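PDB 1PSW: lipopolysaccharide heptosyltransferase 2 from Escherichia coli, which transfers the second heptose of the lipopolysaccharide inner core from ADP-L-glycero-beta-D-manno-heptose to the heptosyl-Kdo2-lipid A acceptor. Local coordinates for residues 248-252 / 253-257; 295-299 / 300-304. One frame throughout, in Å; residues are numbered along the deposited sequence.

Contact 1 of 2, residues 248-252 / 253-257; sequences GETQL and DQAVI
Gln254 OE1 is gripped twice: the backbone N of Gln251 donates to it over 2.9 Å, and a water donates to it over 2.6 Å. The backbone bond is fairly straight, with an N-H...O angle of 157°, and reaches a lone pair in the plane of the amide. That water also donates to Glu249 O at 2.8 Å, tying the loop carbonyl to the same amide. Gln254 CG stands anti to its own carbonyl carbon (chi1 -63°) and the chain runs on extended, bringing OE1 back to the N-H of Gln251, beside that residue's CB. Gln251 occupies the N-cap position, so this bond is one half of a capping box; its carbonyl O accepts the N-H of Ala255 at 2.9 Å. One residue on, Val256 N donates to Leu252 O, the next i to i+4 bond. The methyl of Ala255 lies 3.8 Å from Thr250 OG1, and Asp253 OD1 comes beside Gln251 CB. The contact is the entry from strand 243-245 into helix 252-260, which Leu252, Asp253 and Val256 pack on helix 42-45; Gln254 NE2 makes a weak hydrogen bond to Gln173, and Thr250 and Gln254 rest on Phe174.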
loop_
_atom_site.group_PDB
_atom_site.type_symbol
_atom_site.label_atom_id
_atom_site.label_comp_id
_atom_site.label_asym_id
_atom_site.label_seq_id
_atom_site.Cartn_x
_atom_site.Cartn_y
_atom_site.Cartn_z
ATOM N N GLY A 248 1.874 -2.889 15.166
ATOM C CA GLY A 248 3.248 -2.969 15.633
ATOM C C GLY A 248 3.726 -4.376 15.961
ATOM O O GLY A 248 4.889 -4.575 16.310
ATOM N N GLU A 249 2.837 -5.358 15.834
ATOM C CA GLU A 249 3.159 -6.751 16.145
ATOM C C GLU A 249 3.515 -7.617 14.936
ATOM O O GLU A 249 4.075 -8.705 15.082
ATOM C CB GLU A 249 1.973 -7.383 16.874
ATOM C CG GLU A 249 1.857 -6.962 18.322
ATOM C CD GLU A 249 2.799 -7.740 19.216
ATOM O OE1 GLU A 249 2.505 -8.923 19.496
ATOM O OE2 GLU A 249 3.835 -7.172 19.630
ATOM N N THR A 250 3.192 -7.126 13.748
ATOM C CA THR A 250 3.422 -7.863 12.515
ATOM C C THR A 250 4.422 -7.205 11.575
ATOM O O THR A 250 4.650 -5.995 11.635
ATOM C CB THR A 250 2.119 -7.969 11.709
ATOM O OG1 THR A 250 1.776 -6.662 11.223
ATOM C CG2 THR A 250 0.970 -8.480 12.579
ATOM N N GLN A 251 5.003 -8.019 10.696
ATOM C CA GLN A 251 5.904 -7.533 9.656
ATOM C C GLN A 251 4.931 -7.418 8.479
ATOM O O GLN A 251 3.872 -8.052 8.502
ATOM C CB GLN A 251 6.996 -8.565 9.354
ATOM C CG GLN A 251 8.074 -8.664 10.429
ATOM C CD GLN A 251 8.835 -7.362 10.600
ATOM O OE1 GLN A 251 9.515 -6.904 9.686
ATOM N NE2 GLN A 251 8.714 -6.757 11.771
ATOM N N LEU A 252 5.262 -6.632 7.457
ATOM C CA LEU A 252 4.354 -6.456 6.317
ATOM C C LEU A 252 3.879 -7.748 5.653
ATOM O O LEU A 252 2.733 -7.828 5.201
ATOM C CB LEU A 252 4.994 -5.551 5.256
ATOM C CG LEU A 252 5.157 -4.084 5.658
ATOM C CD1 LEU A 252 5.916 -3.308 4.587
ATOM C CD2 LEU A 252 3.781 -3.486 5.876
ATOM N N ASP A 253 4.748 -8.754 5.592
ATOM C CA ASP A 253 4.359 -10.010 4.973
ATOM C C ASP A 253 3.269 -10.684 5.805
ATOM O O ASP A 253 2.312 -11.217 5.258
ATOM C CB ASP A 253 5.593 -10.916 4.758
ATOM C CG ASP A 253 6.280 -11.334 6.056
ATOM O OD1 ASP A 253 6.357 -10.531 7.006
ATOM O OD2 ASP A 253 6.764 -12.484 6.104
ATOM N N GLN A 254 3.386 -10.621 7.127
ATOM C CA GLN A 254 2.375 -11.213 7.982
ATOM C C GLN A 254 1.086 -10.395 7.911
ATOM O O GLN A 254 -0.014 -10.951 7.967
ATOM C CB GLN A 254 2.880 -11.271 9.413
ATOM C CG GLN A 254 4.096 -12.143 9.555
ATOM C CD GLN A 254 4.756 -12.004 10.899
ATOM O OE1 GLN A 254 5.066 -10.896 11.339
ATOM N NE2 GLN A 254 4.982 -13.129 11.565
ATOM N N ALA A 255 1.220 -9.076 7.792
ATOM C CA ALA A 255 0.052 -8.209 7.686
ATOM C C ALA A 255 -0.728 -8.541 6.416
ATOM O O ALA A 255 -1.957 -8.605 6.434
ATOM C CB ALA A 255 0.482 -6.739 7.673
ATOM N N VAL A 256 -0.009 -8.743 5.313
ATOM C CA VAL A 256 -0.636 -9.078 4.034
ATOM C C VAL A 256 -1.467 -10.351 4.172
ATOM O O VAL A 256 -2.610 -10.415 3.730
ATOM C CB VAL A 256 0.418 -9.315 2.943
ATOM C CG1 VAL A 256 -0.228 -9.978 1.744
ATOM C CG2 VAL A 256 1.052 -7.976 2.535
ATOM N N ILE A 257 -0.873 -11.368 4.785
ATOM C CA ILE A 257 -1.539 -12.648 4.988
ATOM C C ILE A 257 -2.800 -12.501 5.847
ATOM O O ILE A 257 -3.867 -12.964 5.468
ATOM C CB ILE A 257 -0.570 -13.671 5.653
ATOM C CG1 ILE A 257 0.586 -13.993 4.693
ATOM C CG2 ILE A 257 -1.334 -14.938 6.028
ATOM C CD1 ILE A 257 1.786 -14.658 5.354
HETATM O O HOH W 1 6.001 -10.170 13.609
#

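Contact 2 of 2, residues 295-299 / 300-304; sequences TPPLS and HKARV
The chain reverses through a type I beta turn from Ser299 to Ala302, closed by a weak, long hydrogen bond in which Ala302 N gives to Ser299 O at 3.5 Å. A second link comes from the serine side chain: Lys301 N donates to Ser299 OG at 3.3 Å, with an N-H...O angle of 159°. The hydroxyl reaches that N-H because it stands anti to the serine's own backbone N (chi1 176°), beside the carbonyl carbon and hence on the side of the chain ahead. Ser299 OG also makes a weak hydrogen bond to Asn280. With an alanine at Ser299, Lys301 N is likely to lose its side-chain acceptor and Asn280 its weak partner, leaving the turn more dependent on its long backbone bond. Flanking the turn, the two arms meet through apolar groups. Pro297 turns the CB-CG side of its ring to the methyl of Ala302, with CB to CB at 4.1 Å, while its CG lies 3.9 Å from Val304 CG2. The proline and valine side chains cross at about a right angle, one methyl branch meeting the ring at CG and CD. Arg303 folds back instead on its own arm, where NH1 donates to His300 O at 3.2 Å and to Ala302 O at 3.0 Å, the latter from well above the carbonyl plane. The turn leads into strand 302-306, an outermost strand of its six-stranded parallel sheet within this chain, and Lys301 and Arg303 bond by backbone to the adjacent strand 283-287. Pro297 and Val304 both touch Tyr287 of that strand, Pro297 and Ser299 lean on helix 271-278, and Arg303 meets helix 332-347.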
loop_
_atom_site.group_PDB
_atom_site.type_symbol
_atom_site.label_atom_id
_atom_site.label_comp_id
_atom_site.label_asym_id
_atom_site.label_seq_id
_atom_site.Cartn_x
_atom_site.Cartn_y
_atom_site.Cartn_z
ATOM N N THR A 295 -4.758 8.593 -5.435
ATOM C CA THR A 295 -4.439 7.225 -5.070
ATOM C C THR A 295 -5.666 6.485 -4.564
ATOM O O THR A 295 -5.744 6.114 -3.393
ATOM C CB THR A 295 -3.360 7.193 -3.981
ATOM O OG1 THR A 295 -3.728 8.095 -2.934
ATOM C CG2 THR A 295 -2.009 7.616 -4.551
ATOM N N PRO A 296 -6.650 6.264 -5.441
ATOM C CA PRO A 296 -7.861 5.554 -5.028
ATOM C C PRO A 296 -7.604 4.067 -4.820
ATOM O O PRO A 296 -6.639 3.513 -5.340
ATOM C CB PRO A 296 -8.819 5.813 -6.187
ATOM C CG PRO A 296 -7.895 5.838 -7.368
ATOM C CD PRO A 296 -6.727 6.662 -6.858
ATOM N N PRO A 297 -8.456 3.404 -4.026
ATOM C CA PRO A 297 -8.253 1.968 -3.810
ATOM C C PRO A 297 -8.594 1.268 -5.122
ATOM O O PRO A 297 -9.717 1.379 -5.615
ATOM C CB PRO A 297 -9.229 1.642 -2.674
ATOM C CG PRO A 297 -10.299 2.687 -2.810
ATOM C CD PRO A 297 -9.525 3.932 -3.161
ATOM N N LEU A 298 -7.615 0.571 -5.698
ATOM C CA LEU A 298 -7.808 -0.102 -6.980
ATOM C C LEU A 298 -8.344 -1.516 -6.798
ATOM O O LEU A 298 -7.588 -2.481 -6.770
ATOM C CB LEU A 298 -6.487 -0.133 -7.756
ATOM C CG LEU A 298 -5.791 1.214 -8.001
ATOM C CD1 LEU A 298 -4.431 0.979 -8.649
ATOM C CD2 LEU A 298 -6.658 2.089 -8.885
ATOM N N SER A 299 -9.663 -1.618 -6.677
ATOM C CA SER A 299 -10.343 -2.888 -6.482
ATOM C C SER A 299 -11.823 -2.688 -6.737
ATOM O O SER A 299 -12.389 -1.661 -6.362
ATOM C CB SER A 299 -10.143 -3.381 -5.045
ATOM O OG SER A 299 -10.866 -4.583 -4.801
ATOM N N HIS A 300 -12.449 -3.670 -7.373
ATOM C CA HIS A 300 -13.876 -3.590 -7.649
ATOM C C HIS A 300 -14.705 -3.863 -6.395
ATOM O O HIS A 300 -15.898 -3.585 -6.373
ATOM C CB HIS A 300 -14.271 -4.596 -8.727
ATOM C CG HIS A 300 -13.765 -4.261 -10.092
ATOM N ND1 HIS A 300 -14.041 -5.040 -11.197
ATOM C CD2 HIS A 300 -13.004 -3.233 -10.545
ATOM C CE1 HIS A 300 -13.476 -4.511 -12.265
ATOM N NE2 HIS A 300 -12.839 -3.410 -11.896
ATOM N N LYS A 301 -14.066 -4.390 -5.351
ATOM C CA LYS A 301 -14.769 -4.722 -4.117
ATOM C C LYS A 301 -14.620 -3.660 -3.041
ATOM O O LYS A 301 -15.016 -3.867 -1.896
ATOM C CB LYS A 301 -14.292 -6.084 -3.595
ATOM C CG LYS A 301 -14.537 -7.233 -4.574
ATOM C CD LYS A 301 -14.422 -8.595 -3.903
ATOM C CE LYS A 301 -14.785 -9.707 -4.877
ATOM N NZ LYS A 301 -15.023 -11.018 -4.204
ATOM N N ALA A 302 -14.058 -2.513 -3.420
ATOM C CA ALA A 302 -13.877 -1.397 -2.498
ATOM C C ALA A 302 -15.003 -0.371 -2.655
ATOM O O ALA A 302 -15.562 -0.196 -3.739
ATOM C CB ALA A 302 -12.532 -0.724 -2.753
ATOM N N ARG A 303 -15.338 0.289 -1.553
ATOM C CA ARG A 303 -16.352 1.329 -1.542
ATOM C C ARG A 303 -15.737 2.475 -0.752
ATOM O O ARG A 303 -15.064 2.258 0.264
ATOM C CB ARG A 303 -17.642 0.854 -0.863
ATOM C CG ARG A 303 -18.381 -0.249 -1.621
ATOM C CD ARG A 303 -18.783 0.207 -3.024
ATOM N NE ARG A 303 -19.593 -0.786 -3.732
ATOM C CZ ARG A 303 -19.119 -1.897 -4.291
ATOM N NH1 ARG A 303 -17.823 -2.180 -4.236
ATOM N NH2 ARG A 303 -19.948 -2.729 -4.912
ATOM N N VAL A 304 -15.957 3.692 -1.233
ATOM C CA VAL A 304 -15.424 4.880 -0.592
ATOM C C VAL A 304 -16.543 5.710 -0.002
ATOM O O VAL A 304 -17.574 5.929 -0.639
ATOM C CB VAL A 304 -14.639 5.751 -1.594
ATOM C CG1 VAL A 304 -14.418 7.141 -1.010
ATOM C CG2 VAL A 304 -13.284 5.095 -1.913
#

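Overall arrangement
Contact 1 precedes contact 2 along the chain; their centres lie about 21 Å apart and their nearest atoms about 13 Å, so they do not touch. Both lie in the half of this family 9 (clan GT-B) enzyme built on the second of its two six-stranded parallel sheets. Contact 1 opens the helix that follows strand 243-245 at one border of that sheet, whereas contact 2 leads into strand 302-306 at the other. Helix 252-260 also packs on helix 42-45, which follows strand 32-37 of the first sheet, so contact 1 sits where the two halves meet. In GT-B enzymes substrates generally bind in the cleft between the halves, which contact 1 probably borders.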